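Local coordinates for protein bifunctional cytochrome P450/NADPH--P450 reductase (PDB 7F3H) that probably hydroxylates organic substrates as a haem-dependent monooxygenase, using electrons from the NADPH-dependent reductase fused to it, at residues A[9-14]-A[44-49]; A[295-300]-A[459-464]. One frame throughout, in Å; residues are numbered along the deposited sequence.

Contacts 1 and 2 lie on opposite sides of the centre of the haem domain, about 28 and 31 Å from it, measured from the centre of each. Their own centres are about 53 Å apart and their nearest atoms about 36 Å, so they do not touch. Contact 1 holds residues 9-14, near the start of the modelled chain, against edge strand 43-48; contact 2 holds residues 459-464, its modelled end, against helix 287-300. Both are peripheral by these distances. Segments 9-14, 44-49 and 459-464 fall outside the span 73 to 411 that holds the haem-pocket residues, and so do not line the haem site.

Contact 1 (A[9-14]-A[44-49]); sequences PSPPKH and FQLDIQ
S10 sets OG anti to its own backbone N (chi1 -159°), which carries the hydroxyl to the carbonyl of Q45, while K13 runs extended as far as CD and then bends at chi3 and chi4 to bring NZ towards D47. The S10 OG to Q45 O distance is 2.4 Å, too short to be taken literally, although the hydroxyl is placed to donate to this carbonyl. The N-H of the same residue, Q45, gives a weak, bent bond to P9 O (2.8 Å, 128° at the hydrogen), and the same oxygen receives a CH contact from F44 CA at 3.1 Å. P9 and S10 thus run beside strand 43-48, an edge strand of the mixed beta-sheet of the cytochrome P450 fold; its neighbour within the sheet is strand 51-56, paired through F44 with Q55 and L46 with L53. P11 meets L46 through CD and CG: P11 CD lies 3.6 Å from L46 CD2, CG is only slightly farther, and the two side chains cross at about a right angle. L35 of helix 28-38 touches P11, L46 and F44, so the helix packs on the same apolar group. At the exposed end, K13 NZ stands 3.7 Å from D47 OD2, a long salt bridge. H19 binds both segments, hydrogen-bonding through ND1 to D47 N and through NE2 to P11 O.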
loop_
_atom_site.group_PDB
_atom_site.type_symbol
_atom_site.label_atom_id
_atom_site.label_comp_id
_atom_site.label_asym_id
_atom_site.label_seq_id
_atom_site.Cartn_x
_atom_site.Cartn_y
_atom_site.Cartn_z
ATOM N N PRO A 9 -10.447 16.895 21.869
ATOM C CA PRO A 9 -9.518 16.514 22.937
ATOM C C PRO A 9 -8.069 16.643 22.483
ATOM O O PRO A 9 -7.739 16.439 21.310
ATOM C CB PRO A 9 -9.889 15.054 23.238
ATOM C CG PRO A 9 -11.338 14.915 22.740
ATOM C CD PRO A 9 -11.428 15.841 21.560
ATOM N N SER A 10 -7.205 16.997 23.442
ATOM C CA SER A 10 -5.790 17.172 23.208
ATOM C C SER A 10 -4.967 16.725 24.420
ATOM O O SER A 10 -5.343 17.029 25.559
ATOM C CB SER A 10 -5.492 18.631 22.848
ATOM O OG SER A 10 -4.245 18.726 22.165
ATOM N N PRO A 11 -3.880 15.978 24.222
ATOM C CA PRO A 11 -3.069 15.500 25.364
ATOM C C PRO A 11 -2.350 16.661 26.028
ATOM O O PRO A 11 -2.135 17.713 25.407
ATOM C CB PRO A 11 -2.055 14.553 24.701
ATOM C CG PRO A 11 -2.584 14.301 23.354
ATOM C CD PRO A 11 -3.307 15.522 22.947
ATOM N N PRO A 12 -1.964 16.513 27.294
ATOM C CA PRO A 12 -1.501 17.682 28.074
ATOM C C PRO A 12 -0.213 18.405 27.594
ATOM O O PRO A 12 -0.012 19.538 28.058
ATOM C CB PRO A 12 -1.345 17.110 29.493
ATOM C CG PRO A 12 -1.240 15.635 29.302
ATOM C CD PRO A 12 -2.069 15.302 28.115
ATOM N N LYS A 13 0.646 17.826 26.723
ATOM C CA LYS A 13 1.852 18.492 26.172
ATOM C C LYS A 13 3.035 18.505 27.159
ATOM O O LYS A 13 2.836 18.647 28.371
ATOM C CB LYS A 13 1.493 19.917 25.729
ATOM C CG LYS A 13 2.536 20.781 25.080
ATOM C CD LYS A 13 1.950 22.178 24.791
ATOM C CE LYS A 13 1.150 22.370 23.509
ATOM N NZ LYS A 13 2.006 22.538 22.286
ATOM N N HIS A 14 4.282 18.425 26.657
ATOM C CA HIS A 14 5.572 18.238 27.348
ATOM C C HIS A 14 6.350 19.551 27.468
ATOM O O HIS A 14 6.402 20.323 26.501
ATOM C CB HIS A 14 6.434 17.226 26.585
ATOM C CG HIS A 14 7.671 16.783 27.306
ATOM N ND1 HIS A 14 8.765 17.602 27.495
ATOM C CD2 HIS A 14 8.005 15.584 27.848
ATOM C CE1 HIS A 14 9.707 16.936 28.140
ATOM N NE2 HIS A 14 9.274 15.707 28.363
ATOM N N PHE A 44 -8.481 13.330 18.348
ATOM C CA PHE A 44 -7.688 14.231 19.190
ATOM C C PHE A 44 -6.891 15.193 18.321
ATOM O O PHE A 44 -6.831 15.057 17.097
ATOM C CB PHE A 44 -6.759 13.483 20.164
ATOM C CG PHE A 44 -5.716 12.616 19.488
ATOM C CD1 PHE A 44 -4.591 13.179 18.893
ATOM C CD2 PHE A 44 -5.851 11.233 19.479
ATOM C CE1 PHE A 44 -3.650 12.397 18.280
ATOM C CE2 PHE A 44 -4.904 10.430 18.878
ATOM C CZ PHE A 44 -3.800 11.014 18.269
ATOM N N GLN A 45 -6.253 16.153 18.995
ATOM C CA GLN A 45 -5.586 17.310 18.398
ATOM C C GLN A 45 -4.176 17.461 18.980
ATOM O O GLN A 45 -3.993 17.320 20.189
ATOM C CB GLN A 45 -6.413 18.543 18.730
ATOM C CG GLN A 45 -6.329 19.713 17.837
ATOM C CD GLN A 45 -7.089 20.883 18.450
ATOM O OE1 GLN A 45 -7.675 20.753 19.531
ATOM N NE2 GLN A 45 -7.054 22.029 17.788
ATOM N N LEU A 46 -3.185 17.741 18.121
ATOM C CA LEU A 46 -1.800 18.047 18.485
ATOM C C LEU A 46 -1.330 19.362 17.880
ATOM O O LEU A 46 -1.823 19.758 16.816
ATOM C CB LEU A 46 -0.879 16.893 18.027
ATOM C CG LEU A 46 -1.009 15.473 18.603
ATOM C CD1 LEU A 46 0.120 14.628 18.067
ATOM C CD2 LEU A 46 -0.993 15.464 20.131
ATOM N N ASP A 47 -0.357 20.050 18.532
ATOM C CA ASP A 47 0.234 21.293 17.940
ATOM C C ASP A 47 1.591 20.942 17.384
ATOM O O ASP A 47 2.526 20.710 18.144
ATOM C CB ASP A 47 0.506 22.513 18.817
ATOM C CG ASP A 47 -0.693 23.202 19.272
ATOM O OD1 ASP A 47 -1.788 22.987 18.706
ATOM O OD2 ASP A 47 -0.446 24.166 20.122
ATOM N N ILE A 48 1.691 20.907 16.086
ATOM C CA ILE A 48 2.930 20.646 15.393
ATOM C C ILE A 48 3.485 21.954 14.853
ATOM O O ILE A 48 2.988 22.479 13.852
ATOM C CB ILE A 48 2.725 19.577 14.332
ATOM C CG1 ILE A 48 2.263 18.348 15.110
ATOM C CG2 ILE A 48 4.003 19.422 13.516
ATOM C CD1 ILE A 48 3.300 17.915 16.188
ATOM N N GLN A 49 4.446 22.500 15.593
ATOM C CA GLN A 49 5.153 23.731 15.258
ATOM C C GLN A 49 4.155 24.834 14.940
ATOM O O GLN A 49 3.753 25.594 15.827
ATOM C CB GLN A 49 6.113 23.474 14.085
ATOM C CG GLN A 49 7.252 22.496 14.454
ATOM C CD GLN A 49 8.177 22.128 13.294
ATOM O OE1 GLN A 49 7.811 22.242 12.126
ATOM N NE2 GLN A 49 9.369 21.647 13.624
#

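Contact 2 (A[295-300]-A[459-464]); sequences AEVDRL and HERFSV
D298 reaches from helix 287-300 and brings its carboxylate obliquely against the F462 ring, OD2 3.0 Å from F462 CD2, the two planes 41° apart. The same OD2 takes an almost straight bond from the F462 backbone N-H (2.9 Å, 174°), the donor lying above the carboxylate plane. D298 OD1 is gripped side-on by R461, whose NE and NH2 each lie 3.1 Å from it, on the same face of the carboxylate, while OD1 stays near the guanidinium plane. Bends at chi2 and chi3 fold the arginine back to this position. Its other bonds fix the group's rotation, NH2 also reaching L301 O and NH1 reaching G303 O just beyond the helix. R456 forms a further salt bridge to OD2, so the buried carboxylate faces two arginines, which would be expected to favour its charged form. Alongside, A295 CA lies 3.9 Å from F462 CD2, and S463 OG rests 3.8 Å from R299 CA. By its place in the chain, between the long helix 254-285 and helix 317-329, helix 287-300 corresponds to the J helix of the cytochrome P450 fold, here tied to the tail after the last strand, 450-455.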
loop_
_atom_site.group_PDB
_atom_site.type_symbol
_atom_site.label_atom_id
_atom_site.label_comp_id
_atom_site.label_asym_id
_atom_site.label_seq_id
_atom_site.Cartn_x
_atom_site.Cartn_y
_atom_site.Cartn_z
ATOM N N ALA A 295 -3.126 -26.335 4.359
ATOM C CA ALA A 295 -4.167 -27.284 3.965
ATOM C C ALA A 295 -4.866 -26.846 2.674
ATOM O O ALA A 295 -5.130 -27.666 1.783
ATOM C CB ALA A 295 -5.177 -27.448 5.105
ATOM N N GLU A 296 -5.231 -25.564 2.587
ATOM C CA GLU A 296 -5.862 -25.042 1.372
ATOM C C GLU A 296 -4.950 -25.228 0.154
ATOM O O GLU A 296 -5.383 -25.713 -0.904
ATOM C CB GLU A 296 -6.231 -23.578 1.597
ATOM C CG GLU A 296 -6.611 -22.798 0.384
ATOM C CD GLU A 296 -7.451 -21.566 0.742
ATOM O OE1 GLU A 296 -8.707 -21.679 0.822
ATOM O OE2 GLU A 296 -6.856 -20.480 0.948
ATOM N N VAL A 297 -3.673 -24.846 0.302
ATOM C CA VAL A 297 -2.688 -24.956 -0.778
ATOM C C VAL A 297 -2.552 -26.401 -1.249
ATOM O O VAL A 297 -2.456 -26.671 -2.453
ATOM C CB VAL A 297 -1.331 -24.384 -0.305
ATOM C CG1 VAL A 297 -0.210 -24.825 -1.195
ATOM C CG2 VAL A 297 -1.381 -22.877 -0.238
ATOM N N ASP A 298 -2.528 -27.348 -0.310
ATOM C CA ASP A 298 -2.358 -28.750 -0.683
ATOM C C ASP A 298 -3.634 -29.304 -1.303
ATOM O O ASP A 298 -3.576 -30.112 -2.234
ATOM C CB ASP A 298 -1.932 -29.563 0.549
ATOM C CG ASP A 298 -0.594 -29.075 1.143
ATOM O OD1 ASP A 298 0.100 -28.258 0.486
ATOM O OD2 ASP A 298 -0.247 -29.484 2.276
ATOM N N ARG A 299 -4.785 -28.793 -0.864
ATOM C CA ARG A 299 -6.052 -29.146 -1.488
ATOM C C ARG A 299 -6.069 -28.715 -2.948
ATOM O O ARG A 299 -6.438 -29.498 -3.829
ATOM C CB ARG A 299 -7.180 -28.489 -0.709
ATOM C CG ARG A 299 -8.553 -28.879 -1.115
ATOM C CD ARG A 299 -9.548 -28.566 -0.001
ATOM N NE ARG A 299 -9.462 -27.218 0.571
ATOM C CZ ARG A 299 -9.027 -26.962 1.813
ATOM N NH1 ARG A 299 -8.620 -27.961 2.605
ATOM N NH2 ARG A 299 -9.009 -25.705 2.272
ATOM N N LEU A 300 -5.603 -27.502 -3.231
ATOM C CA LEU A 300 -5.749 -26.951 -4.568
ATOM C C LEU A 300 -4.556 -27.201 -5.478
ATOM O O LEU A 300 -4.730 -27.219 -6.698
ATOM C CB LEU A 300 -5.988 -25.452 -4.484
ATOM C CG LEU A 300 -7.362 -25.090 -3.971
ATOM C CD1 LEU A 300 -7.363 -23.596 -3.658
ATOM C CD2 LEU A 300 -8.385 -25.448 -5.039
ATOM N N HIS A 459 5.754 -36.408 1.490
ATOM C CA HIS A 459 4.998 -36.949 2.605
ATOM C C HIS A 459 4.572 -35.883 3.609
ATOM O O HIS A 459 3.892 -36.207 4.587
ATOM C CB HIS A 459 5.833 -38.024 3.277
ATOM C CG HIS A 459 7.043 -37.485 3.961
ATOM N ND1 HIS A 459 8.256 -37.346 3.319
ATOM C CD2 HIS A 459 7.228 -37.027 5.225
ATOM C CE1 HIS A 459 9.142 -36.843 4.164
ATOM N NE2 HIS A 459 8.545 -36.641 5.325
ATOM N N GLU A 460 5.034 -34.649 3.437
ATOM C CA GLU A 460 4.700 -33.534 4.308
ATOM C C GLU A 460 3.528 -32.711 3.803
ATOM O O GLU A 460 3.071 -31.810 4.509
ATOM C CB GLU A 460 5.929 -32.654 4.507
ATOM C CG GLU A 460 6.894 -33.282 5.485
ATOM C CD GLU A 460 8.221 -32.560 5.539
ATOM O OE1 GLU A 460 8.490 -31.709 4.657
ATOM O OE2 GLU A 460 8.999 -32.852 6.474
ATOM N N ARG A 461 3.017 -33.020 2.618
ATOM C CA ARG A 461 1.828 -32.369 2.090
ATOM C C ARG A 461 0.589 -33.061 2.638
ATOM O O ARG A 461 0.637 -34.230 3.035
ATOM C CB ARG A 461 1.800 -32.467 0.568
ATOM C CG ARG A 461 3.102 -32.168 -0.171
ATOM C CD ARG A 461 3.423 -30.711 -0.167
ATOM N NE ARG A 461 2.334 -29.936 -0.746
ATOM C CZ ARG A 461 2.183 -29.627 -2.029
ATOM N NH1 ARG A 461 3.073 -30.012 -2.939
ATOM N NH2 ARG A 461 1.122 -28.913 -2.397
ATOM N N PHE A 462 -0.512 -32.317 2.721
ATOM C CA PHE A 462 -1.797 -32.888 3.117
ATOM C C PHE A 462 -2.544 -33.376 1.860
ATOM O O PHE A 462 -2.031 -33.303 0.741
ATOM C CB PHE A 462 -2.542 -31.863 3.995
ATOM C CG PHE A 462 -1.643 -31.208 5.064
ATOM C CD1 PHE A 462 -1.037 -31.990 6.061
ATOM C CD2 PHE A 462 -1.366 -29.841 5.051
ATOM C CE1 PHE A 462 -0.180 -31.411 7.047
ATOM C CE2 PHE A 462 -0.512 -29.257 6.027
ATOM C CZ PHE A 462 0.085 -30.045 7.020
ATOM N N SER A 463 -3.752 -33.929 2.042
ATOM C CA SER A 463 -4.505 -34.643 0.992
ATOM C C SER A 463 -3.929 -35.949 0.475
ATOM O O SER A 463 -2.714 -36.183 0.472
ATOM C CB SER A 463 -4.794 -33.819 -0.275
ATOM O OG SER A 463 -5.447 -32.601 -0.019
ATOM N N VAL A 464 -4.842 -36.782 -0.009
ATOM C CA VAL A 464 -4.570 -38.025 -0.707
ATOM C C VAL A 464 -5.516 -38.062 -1.890
ATOM O O VAL A 464 -6.369 -37.178 -2.026
ATOM C CB VAL A 464 -4.755 -39.243 0.201
ATOM C CG1 VAL A 464 -6.221 -39.383 0.585
ATOM C CG2 VAL A 464 -4.272 -40.511 -0.514
#